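Local atomic coordinates of HRDC domain-containing protein (Bifidobacterium adolescentis ATCC 15703, PDB entry 3CYM), a protein that is of uncharacterised function but probably binds nucleic acid and trims it as a 3'-5' exonuclease of the ribonuclease D type. Residues A[237-242]-A[320-325]. Residues are numbered along the deposited sequence; the frame is centred on the assembly and turned at random.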
# COMPACT_ATOMS: atom_id res chain seq x y z
N VAL A 237 -0.41 1.45 26.44
CA VAL A 237 -0.26 1.61 24.99
C VAL A 237 -1.34 0.81 24.23
O VAL A 237 -2.01 1.35 23.35
CB VAL A 237 1.15 1.21 24.50
CG1 VAL A 237 1.21 1.19 22.98
CG2 VAL A 237 2.19 2.17 25.06
N ARG A 238 -1.52 -0.46 24.59
CA ARG A 238 -2.56 -1.30 24.01
C ARG A 238 -3.95 -0.68 24.14
O ARG A 238 -4.68 -0.60 23.15
CB ARG A 238 -2.58 -2.69 24.65
CG ARG A 238 -3.49 -3.67 23.95
CD ARG A 238 -3.39 -5.06 24.52
NE ARG A 238 -3.62 -5.10 25.97
CZ ARG A 238 -3.70 -6.22 26.68
NH1 ARG A 238 -3.90 -6.16 27.99
NH2 ARG A 238 -3.58 -7.41 26.09
N ALA A 239 -4.29 -0.23 25.35
CA ALA A 239 -5.62 0.30 25.65
C ALA A 239 -5.88 1.63 24.92
O ALA A 239 -6.97 1.83 24.38
CB ALA A 239 -5.79 0.47 27.15
N LEU A 240 -4.88 2.50 24.90
CA LEU A 240 -4.94 3.78 24.19
C LEU A 240 -5.03 3.64 22.67
O LEU A 240 -5.85 4.31 22.04
CB LEU A 240 -3.75 4.67 24.56
CG LEU A 240 -3.79 5.38 25.92
CD1 LEU A 240 -2.46 6.04 26.13
CD2 LEU A 240 -4.91 6.42 25.99
N TRP A 241 -4.17 2.79 22.09
CA TRP A 241 -4.22 2.49 20.67
C TRP A 241 -5.59 2.00 20.23
O TRP A 241 -6.10 2.41 19.18
CB TRP A 241 -3.17 1.44 20.27
CG TRP A 241 -3.07 1.25 18.77
CD1 TRP A 241 -2.17 1.87 17.93
CD2 TRP A 241 -3.89 0.41 17.93
NE1 TRP A 241 -2.38 1.46 16.63
CE2 TRP A 241 -3.43 0.57 16.60
CE3 TRP A 241 -4.96 -0.47 18.18
CZ2 TRP A 241 -4.00 -0.12 15.52
CZ3 TRP A 241 -5.55 -1.14 17.10
CH2 TRP A 241 -5.06 -0.96 15.79
N THR A 242 -6.17 1.10 21.03
CA THR A 242 -7.44 0.46 20.72
C THR A 242 -8.59 1.46 20.70
O THR A 242 -9.35 1.51 19.73
CB THR A 242 -7.76 -0.68 21.72
OG1 THR A 242 -6.69 -1.63 21.70
CG2 THR A 242 -9.07 -1.38 21.37
N GLN A 320 -7.14 4.75 33.28
CA GLN A 320 -7.71 4.15 34.49
C GLN A 320 -7.97 2.65 34.33
O GLN A 320 -7.56 1.86 35.17
CB GLN A 320 -9.02 4.84 34.86
CG GLN A 320 -8.98 5.64 36.14
CD GLN A 320 -10.33 5.65 36.84
OE1 GLN A 320 -11.38 5.66 36.20
NE2 GLN A 320 -10.31 5.62 38.18
N ASP A 321 -8.67 2.30 33.25
CA ASP A 321 -8.97 0.91 32.89
C ASP A 321 -7.72 0.06 32.74
O ASP A 321 -7.64 -1.05 33.28
CB ASP A 321 -9.76 0.86 31.59
CG ASP A 321 -11.11 1.54 31.69
OD1 ASP A 321 -11.59 1.74 32.83
OD2 ASP A 321 -11.68 1.88 30.63
N ALA A 322 -6.75 0.59 32.00
CA ALA A 322 -5.47 -0.08 31.77
C ALA A 322 -4.72 -0.34 33.09
O ALA A 322 -4.12 -1.40 33.26
CB ALA A 322 -4.63 0.75 30.83
N LEU A 323 -4.78 0.62 34.01
CA LEU A 323 -4.09 0.53 35.29
C LEU A 323 -4.86 -0.32 36.31
O LEU A 323 -4.34 -0.65 37.38
CB LEU A 323 -3.82 1.95 35.86
CG LEU A 323 -2.69 2.80 35.26
CD1 LEU A 323 -2.78 4.25 35.71
CD2 LEU A 323 -1.30 2.25 35.58
N ALA A 324 -6.11 -0.67 35.98
CA ALA A 324 -6.93 -1.53 36.82
C ALA A 324 -6.85 -3.00 36.38
O ALA A 324 -7.47 -3.87 37.00
CB ALA A 324 -8.38 -1.05 36.81
N LEU A 325 -6.08 -3.26 35.32
CA LEU A 325 -5.86 -4.61 34.81
C LEU A 325 -5.03 -5.46 35.77
O LEU A 325 -4.03 -4.97 36.30
CB LEU A 325 -5.15 -4.58 33.46
CG LEU A 325 -5.96 -4.44 32.18
CD1 LEU A 325 -5.02 -4.67 31.01
CD2 LEU A 325 -7.09 -5.44 32.14
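Ala239 and Ala322 meet methyl to methyl where helix 231-250, which carries part of the HRDC domain, packs against helix 312-323, far from the exonuclease sheet with its sodium site. CB of Ala239 lies 3.9 Å from CB of Ala322, and both methyls are directed at the partner helix. With nothing larger than a methyl on either side, the backbones come close: CA of Ala239 is 6.1 Å from CA of Ala322. This is the tight part of the contact. Around it Ile236 touches Ala322 and Leu323, while Ala239 and Leu240 pack on Ile318.

The looser side lies in the chain that follows helix 312-323. Here Leu325 reaches back toward Arg238 and also touches Ala235. The arginine sets out with CG anti to the backbone N (chi1 -171°) and then bends at chi3 (55°), which brings its guanidinium round to the leucine; the two side chains cross at about a right angle. The polar end is served elsewhere, since NH1 donates a hydrogen bond to the backbone carbonyl O of Glu329, further along the chain. The arginine thus joins helix 231-250 to the chain that follows its partner helix. Its own carbonyl O takes two bonds from Thr242, from opposite faces of the carbonyl plane: the helical one from N, and one of 2.7 Å from OG1. The touch between Arg238 and Leu325 is itself slight, a single methyl, CD1 of Leu325, set in plane at the guanidinium edge 3.5 Å from NH1 of Arg238.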